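Long-range contact in DUF1076 domain-containing protein (Salmonella typhi, PDB 6IAI), which is a type III secretion effector of the NleG family acting as an E3/E4 ubiquitin ligase that binds diubiquitin, here represented by its N-terminal part: residues L46-K58 against V70-F82. Numbering follows the deposited sequence.
Sequences LIRDTAIQNGGRK and VSNRAVEGDNNTF
The amide of N72, next to strand 66-71, meets I52 of helix 41-53 and the backbone of G56, which lies with positive phi in the type I' beta turn from N54 to R57. A chi1 of 78° sets N72 CG between the backbone N and the carbonyl carbon, and from there the amide runs across I52 at about a right angle. CB lies 4.4 Å from A51 CB. CG passes over I52 CA, and the amide then splits its duties. OD1 takes a short but bent, weak hydrogen bond from G56 N (2.7 Å). ND2 packs 3.6 Å from I52 CG1, donates to water 2, which in turn gives a proton to I52 O, and makes a weak bond back to N79 O in its own loop. Water 1 fills the junction on the backbone side: it accepts from N72 N and lies 2.7 Å from both A51 O and R57 O, either of which it can donate to.

Further up the helix the contact turns apolar. A51 CB touches both V70 CG2 and the edge of the F82 ring, while I47 CG2 meets V70 CG2 at 3.7 Å. R48 lays its aliphatic stem over one face of F82, with CG 4.0 Å from the ring centroid in a CH-pi contact; beyond, the chain bends at chi3 (-92°), NH1 hydrogen-bonds L112 O of helix 91-113 and NE forms a salt bridge with E45. I52 CD1 touches the same ring at its edge.

With the direct bond weak, the fit probably rests on apolar packing and on water-mediated links from N72, through its backbone N and its amide, to the helix and turn.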
ATOM      1  N   LEU A  46       8.868   0.584   6.985  1.00 31.06           N
ATOM      2  CA  LEU A  46       7.885   1.561   7.413  1.00 29.84           C
ATOM      3  C   LEU A  46       6.453   0.960   7.319  1.00 34.32           C
ATOM      4  O   LEU A  46       5.679   1.114   8.257  1.00 36.18           O
ATOM      5  CB  LEU A  46       7.987   2.872   6.573  1.00 29.41           C
ATOM      6  CG  LEU A  46       6.940   3.953   6.886  1.00 31.05           C
ATOM      7  CD1 LEU A  46       7.096   4.477   8.355  1.00 30.00           C
ATOM      8  CD2 LEU A  46       6.966   5.048   5.842  1.00 27.78           C
ATOM      9  N   ILE A  47       6.119   0.264   6.217  1.00 29.27           N
ATOM     10  CA  ILE A  47       4.800  -0.364   6.056  1.00 28.47           C
ATOM     11  C   ILE A  47       4.573  -1.421   7.135  1.00 33.37           C
ATOM     12  O   ILE A  47       3.553  -1.369   7.817  1.00 32.71           O
ATOM     13  CB  ILE A  47       4.556  -0.911   4.629  1.00 31.25           C
ATOM     14  CG1 ILE A  47       4.676   0.216   3.570  1.00 31.05           C
ATOM     15  CG2 ILE A  47       3.184  -1.631   4.547  1.00 31.35           C
ATOM     16  CD1 ILE A  47       4.813  -0.304   2.078  1.00 33.36           C
ATOM     17  N   ARG A  48       5.567  -2.325   7.333  1.00 31.77           N
ATOM     18  CA  ARG A  48       5.550  -3.403   8.330  1.00 31.18           C
ATOM     19  C   ARG A  48       5.355  -2.845   9.727  1.00 37.67           C
ATOM     20  O   ARG A  48       4.378  -3.226  10.381  1.00 37.57           O
ATOM     21  CB  ARG A  48       6.839  -4.270   8.239  1.00 27.11           C
ATOM     22  CG  ARG A  48       6.930  -5.095   6.950  1.00 28.04           C
ATOM     23  CD  ARG A  48       8.017  -6.151   6.986  1.00 28.62           C
ATOM     24  NE  ARG A  48       9.339  -5.777   6.481  1.00 41.25           N
ATOM     25  CZ  ARG A  48       9.882  -6.147   5.327  1.00 46.33           C
ATOM     26  NH1 ARG A  48       9.231  -6.944   4.508  1.00 40.45           N
ATOM     27  NH2 ARG A  48      11.101  -5.755   5.012  1.00 46.01           N
ATOM     28  N   ASP A  49       6.241  -1.893  10.170  1.00 35.36           N
ATOM     29  CA  ASP A  49       6.154  -1.256  11.496  1.00 35.45           C
ATOM     30  C   ASP A  49       4.810  -0.565  11.734  1.00 38.98           C
ATOM     31  O   ASP A  49       4.230  -0.715  12.807  1.00 39.07           O
ATOM     32  CB  ASP A  49       7.298  -0.263  11.727  1.00 38.09           C
ATOM     33  CG  ASP A  49       8.692  -0.868  11.861  1.00 64.42           C
ATOM     34  OD1 ASP A  49       8.800  -2.120  11.978  1.00 69.35           O
ATOM     35  OD2 ASP A  49       9.685  -0.088  11.861  1.00 71.54           O
ATOM     36  N   THR A  50       4.293   0.158  10.728  1.00 34.59           N
ATOM     37  CA  THR A  50       3.007   0.858  10.846  1.00 33.53           C
ATOM     38  C   THR A  50       1.847  -0.131  10.988  1.00 36.80           C
ATOM     39  O   THR A  50       0.979   0.075  11.843  1.00 37.99           O
ATOM     40  CB  THR A  50       2.828   1.881   9.710  1.00 32.01           C
ATOM     41  OG1 THR A  50       4.003   2.688   9.639  1.00 31.33           O
ATOM     42  CG2 THR A  50       1.661   2.782   9.934  1.00 21.32           C
ATOM     43  N   ALA A  51       1.846  -1.219  10.178  1.00 32.04           N
ATOM     44  CA  ALA A  51       0.812  -2.254  10.251  1.00 30.54           C
ATOM     45  C   ALA A  51       0.876  -2.947  11.625  1.00 36.23           C
ATOM     46  O   ALA A  51      -0.162  -3.122  12.263  1.00 36.65           O
ATOM     47  CB  ALA A  51       0.974  -3.247   9.111  1.00 30.71           C
ATOM     48  N   ILE A  52       2.097  -3.252  12.113  1.00 32.56           N
ATOM     49  CA  ILE A  52       2.303  -3.855  13.424  1.00 32.82           C
ATOM     50  C   ILE A  52       1.686  -2.972  14.541  1.00 42.57           C
ATOM     51  O   ILE A  52       0.876  -3.467  15.334  1.00 43.02           O
ATOM     52  CB  ILE A  52       3.804  -4.196  13.679  1.00 34.22           C
ATOM     53  CG1 ILE A  52       4.239  -5.410  12.837  1.00 32.81           C
ATOM     54  CG2 ILE A  52       4.040  -4.469  15.177  1.00 33.69           C
ATOM     55  CD1 ILE A  52       5.711  -5.495  12.578  1.00 34.98           C
ATOM     56  N   GLN A  53       2.019  -1.659  14.549  1.00 40.46           N
ATOM     57  CA  GLN A  53       1.515  -0.692  15.534  1.00 40.15           C
ATOM     58  C   GLN A  53      -0.011  -0.592  15.542  1.00 44.38           C
ATOM     59  O   GLN A  53      -0.578  -0.164  16.549  1.00 45.35           O
ATOM     60  CB  GLN A  53       2.146   0.704  15.332  1.00 41.30           C
ATOM     61  CG  GLN A  53       3.624   0.819  15.739  1.00 61.40           C
ATOM     62  CD  GLN A  53       4.355   1.965  15.029  1.00 99.33           C
ATOM     63  OE1 GLN A  53       3.769   2.809  14.313  1.00 95.85           O
ATOM     64  NE2 GLN A  53       5.675   1.968  15.130  1.00100.07           N
ATOM     65  N   ASN A  54      -0.676  -1.009  14.439  1.00 39.42           N
ATOM     66  CA  ASN A  54      -2.126  -0.950  14.305  1.00 38.05           C
ATOM     67  C   ASN A  54      -2.817  -2.301  14.645  1.00 39.72           C
ATOM     68  O   ASN A  54      -4.022  -2.464  14.435  1.00 38.26           O
ATOM     69  CB  ASN A  54      -2.488  -0.417  12.917  1.00 39.32           C
ATOM     70  CG  ASN A  54      -3.715   0.478  12.890  1.00 55.13           C
ATOM     71  OD1 ASN A  54      -3.852   1.409  13.661  1.00 49.86           O
ATOM     72  ND2 ASN A  54      -4.604   0.272  11.945  1.00 52.35           N
ATOM     73  N   GLY A  55      -2.029  -3.224  15.204  1.00 36.42           N
ATOM     74  CA  GLY A  55      -2.413  -4.555  15.673  1.00 35.93           C
ATOM     75  C   GLY A  55      -3.442  -5.331  14.891  1.00 40.78           C
ATOM     76  O   GLY A  55      -4.473  -5.704  15.459  1.00 42.56           O
ATOM     77  N   GLY A  56      -3.158  -5.607  13.607  1.00 34.67           N
ATOM     78  CA  GLY A  56      -4.045  -6.388  12.746  1.00 33.39           C
ATOM     79  C   GLY A  56      -5.151  -5.605  12.068  1.00 38.10           C
ATOM     80  O   GLY A  56      -5.875  -6.158  11.235  1.00 38.00           O
ATOM     81  N   ARG A  57      -5.321  -4.327  12.434  1.00 35.86           N
ATOM     82  CA  ARG A  57      -6.306  -3.439  11.805  1.00 36.36           C
ATOM     83  C   ARG A  57      -5.649  -2.850  10.592  1.00 38.68           C
ATOM     84  O   ARG A  57      -4.448  -2.582  10.606  1.00 38.93           O
ATOM     85  CB  ARG A  57      -6.789  -2.319  12.753  1.00 38.30           C
ATOM     86  CG  ARG A  57      -7.782  -2.829  13.776  1.00 56.66           C
ATOM     87  CD  ARG A  57      -8.088  -1.821  14.890  1.00 72.61           C
ATOM     88  NE  ARG A  57      -6.921  -1.603  15.758  1.00 87.70           N
ATOM     89  CZ  ARG A  57      -6.529  -2.431  16.732  1.00105.60           C
ATOM     90  NH1 ARG A  57      -7.215  -3.539  16.992  1.00 92.10           N
ATOM     91  NH2 ARG A  57      -5.455  -2.147  17.460  1.00 94.91           N
ATOM     92  N   LYS A  58      -6.416  -2.694   9.532  1.00 34.54           N
ATOM     93  CA  LYS A  58      -5.920  -2.192   8.270  1.00 34.62           C
ATOM     94  C   LYS A  58      -5.396  -0.750   8.291  1.00 38.31           C
ATOM     95  O   LYS A  58      -5.994   0.142   8.903  1.00 39.70           O
ATOM     96  CB  LYS A  58      -6.999  -2.340   7.185  1.00 36.66           C
ATOM     97  CG  LYS A  58      -7.103  -3.768   6.656  1.00 43.80           C
ATOM     98  CD  LYS A  58      -8.380  -3.956   5.859  1.00 53.46           C
ATOM     99  CE  LYS A  58      -8.439  -5.328   5.226  1.00 69.38           C
ATOM    100  NZ  LYS A  58      -9.700  -5.524   4.451  1.00 78.13           N
ATOM    101  N   VAL A  70      -3.353  -2.785   4.091  1.00 33.59           N
ATOM    102  CA  VAL A  70      -2.380  -3.717   4.636  1.00 32.73           C
ATOM    103  C   VAL A  70      -2.587  -3.889   6.146  1.00 37.53           C
ATOM    104  O   VAL A  70      -2.897  -2.942   6.866  1.00 36.90           O
ATOM    105  CB  VAL A  70      -0.885  -3.491   4.233  1.00 36.05           C
ATOM    106  CG1 VAL A  70      -0.653  -2.433   3.158  1.00 35.99           C
ATOM    107  CG2 VAL A  70       0.090  -3.432   5.384  1.00 35.35           C
ATOM    108  N   SER A  71      -2.463  -5.135   6.601  1.00 34.85           N
ATOM    109  CA  SER A  71      -2.554  -5.503   8.007  1.00 34.66           C
ATOM    110  C   SER A  71      -1.548  -6.557   8.327  1.00 36.92           C
ATOM    111  O   SER A  71      -1.137  -7.289   7.444  1.00 38.64           O
ATOM    112  CB  SER A  71      -3.966  -5.967   8.389  1.00 38.34           C
ATOM    113  OG  SER A  71      -4.618  -6.726   7.384  1.00 49.93           O
ATOM    114  N   ASN A  72      -1.104  -6.606   9.569  1.00 32.46           N
ATOM    115  CA  ASN A  72      -0.261  -7.702  10.039  1.00 32.10           C
ATOM    116  C   ASN A  72      -1.249  -8.751  10.648  1.00 36.91           C
ATOM    117  O   ASN A  72      -2.463  -8.606  10.433  1.00 36.75           O
ATOM    118  CB  ASN A  72       0.830  -7.207  11.011  1.00 26.90           C
ATOM    119  CG  ASN A  72       0.373  -6.935  12.419  1.00 40.34           C
ATOM    120  OD1 ASN A  72      -0.735  -6.446  12.677  1.00 33.97           O
ATOM    121  ND2 ASN A  72       1.233  -7.243  13.360  1.00 25.38           N
ATOM    122  N   ARG A  73      -0.771  -9.796  11.368  1.00 35.55           N
ATOM    123  CA  ARG A  73      -1.667 -10.839  11.941  1.00 35.69           C
ATOM    124  C   ARG A  73      -2.520 -11.479  10.835  1.00 39.29           C
ATOM    125  O   ARG A  73      -3.731 -11.628  10.978  1.00 38.99           O
ATOM    126  CB  ARG A  73      -2.564 -10.263  13.081  1.00 33.52           C
ATOM    127  CG  ARG A  73      -1.762  -9.765  14.263  1.00 38.25           C
ATOM    128  CD  ARG A  73      -2.609  -9.102  15.294  1.00 47.98           C
ATOM    129  NE  ARG A  73      -1.756  -8.625  16.382  1.00 70.53           N
ATOM    130  CZ  ARG A  73      -2.207  -8.097  17.514  1.00 87.16           C
ATOM    131  NH1 ARG A  73      -3.514  -7.972  17.720  1.00 73.10           N
ATOM    132  NH2 ARG A  73      -1.357  -7.691  18.448  1.00 75.19           N
ATOM    133  N   ALA A  74      -1.890 -11.768   9.699  1.00 37.09           N
ATOM    134  CA  ALA A  74      -2.556 -12.365   8.553  1.00 36.86           C
ATOM    135  C   ALA A  74      -2.988 -13.807   8.919  1.00 40.49           C
ATOM    136  O   ALA A  74      -4.045 -14.269   8.493  1.00 40.31           O
ATOM    137  CB  ALA A  74      -1.613 -12.367   7.371  1.00 37.04           C
ATOM    138  N   VAL A  75      -2.163 -14.476   9.746  1.00 34.99           N
ATOM    139  CA  VAL A  75      -2.382 -15.800  10.322  1.00 34.20           C
ATOM    140  C   VAL A  75      -2.142 -15.722  11.843  1.00 40.00           C
ATOM    141  O   VAL A  75      -1.315 -14.930  12.299  1.00 40.47           O
ATOM    142  CB  VAL A  75      -1.543 -16.959   9.663  1.00 35.89           C
ATOM    143  CG1 VAL A  75      -1.941 -17.185   8.213  1.00 35.48           C
ATOM    144  CG2 VAL A  75      -0.049 -16.723   9.766  1.00 34.79           C
ATOM    145  N   GLU A  76      -2.847 -16.562  12.619  1.00 36.77           N
ATOM    146  CA  GLU A  76      -2.688 -16.700  14.073  1.00 35.97           C
ATOM    147  C   GLU A  76      -1.330 -17.335  14.339  1.00 39.11           C
ATOM    148  O   GLU A  76      -0.847 -18.108  13.513  1.00 37.31           O
ATOM    149  CB  GLU A  76      -3.782 -17.616  14.641  1.00 37.26           C
ATOM    150  CG  GLU A  76      -5.195 -17.133  14.369  1.00 45.28           C
ATOM    151  CD  GLU A  76      -5.698 -16.012  15.267  1.00 64.99           C
ATOM    152  OE1 GLU A  76      -5.013 -15.677  16.264  1.00 47.42           O
ATOM    153  OE2 GLU A  76      -6.815 -15.511  14.999  1.00 58.31           O
ATOM    154  N   GLY A  77      -0.711 -16.986  15.453  1.00 37.21           N
ATOM    155  CA  GLY A  77       0.589 -17.529  15.817  1.00 38.44           C
ATOM    156  C   GLY A  77       1.769 -16.656  15.458  1.00 49.81           C
ATOM    157  O   GLY A  77       2.776 -16.641  16.182  1.00 52.49           O
ATOM    158  N   ASP A  78       1.680 -15.964  14.308  1.00 48.00           N
ATOM    159  CA  ASP A  78       2.748 -15.093  13.819  1.00 48.16           C
ATOM    160  C   ASP A  78       2.189 -13.723  13.436  1.00 51.43           C
ATOM    161  O   ASP A  78       1.493 -13.595  12.426  1.00 49.24           O
ATOM    162  CB  ASP A  78       3.507 -15.753  12.653  1.00 49.72           C
ATOM    163  CG  ASP A  78       4.866 -15.129  12.350  1.00 60.03           C
ATOM    164  OD1 ASP A  78       5.091 -13.947  12.738  1.00 60.49           O
ATOM    165  OD2 ASP A  78       5.707 -15.818  11.733  1.00 68.66           O
ATOM    166  N   ASN A  79       2.485 -12.706  14.265  1.00 49.05           N
ATOM    167  CA  ASN A  79       2.016 -11.332  14.085  1.00 49.08           C
ATOM    168  C   ASN A  79       2.713 -10.632  12.924  1.00 51.90           C
ATOM    169  O   ASN A  79       2.121  -9.748  12.315  1.00 52.31           O
ATOM    170  CB  ASN A  79       2.177 -10.533  15.386  1.00 49.31           C
ATOM    171  CG  ASN A  79       1.186 -10.890  16.472  1.00 64.92           C
ATOM    172  OD1 ASN A  79       1.248 -10.360  17.582  1.00 58.64           O
ATOM    173  ND2 ASN A  79       0.257 -11.800  16.199  1.00 55.82           N
ATOM    174  N   ASN A  80       3.949 -11.057  12.597  1.00 45.87           N
ATOM    175  CA  ASN A  80       4.733 -10.492  11.503  1.00 44.04           C
ATOM    176  C   ASN A  80       4.475 -11.212  10.184  1.00 42.30           C
ATOM    177  O   ASN A  80       5.406 -11.591   9.474  1.00 41.10           O
ATOM    178  CB  ASN A  80       6.227 -10.419  11.856  1.00 46.90           C
ATOM    179  CG  ASN A  80       6.512  -9.676  13.142  1.00 78.34           C
ATOM    180  OD1 ASN A  80       5.657  -8.965  13.698  1.00 68.34           O
ATOM    181  ND2 ASN A  80       7.713  -9.860  13.674  1.00 78.49           N
ATOM    182  N   THR A  81       3.192 -11.389   9.871  1.00 35.29           N
ATOM    183  CA  THR A  81       2.700 -11.924   8.614  1.00 34.67           C
ATOM    184  C   THR A  81       1.817 -10.810   8.095  1.00 34.78           C
ATOM    185  O   THR A  81       1.078 -10.225   8.877  1.00 31.70           O
ATOM    186  CB  THR A  81       1.992 -13.296   8.778  1.00 43.99           C
ATOM    187  OG1 THR A  81       0.849 -13.181   9.632  1.00 50.12           O
ATOM    188  CG2 THR A  81       2.910 -14.350   9.296  1.00 38.20           C
ATOM    189  N   PHE A  82       1.939 -10.463   6.804  1.00 32.06           N
ATOM    190  CA  PHE A  82       1.187  -9.327   6.247  1.00 30.55           C
ATOM    191  C   PHE A  82       0.299  -9.707   5.104  1.00 33.34           C
ATOM    192  O   PHE A  82       0.716 -10.461   4.228  1.00 33.00           O
ATOM    193  CB  PHE A  82       2.153  -8.173   5.850  1.00 30.97           C
ATOM    194  CG  PHE A  82       3.144  -7.846   6.947  1.00 30.70           C
ATOM    195  CD1 PHE A  82       4.338  -8.557   7.065  1.00 32.73           C
ATOM    196  CD2 PHE A  82       2.856  -6.873   7.900  1.00 31.55           C
ATOM    197  CE1 PHE A  82       5.220  -8.314   8.135  1.00 32.76           C
ATOM    198  CE2 PHE A  82       3.743  -6.623   8.962  1.00 34.52           C
ATOM    199  CZ  PHE A  82       4.915  -7.352   9.077  1.00 31.93           C
TER
HETATM  200  O   HOH W   1      -2.302  -4.125  10.922  1.00 39.94           O
HETATM  201  O   HOH W   2       0.519  -6.623  16.058  1.00 43.02           O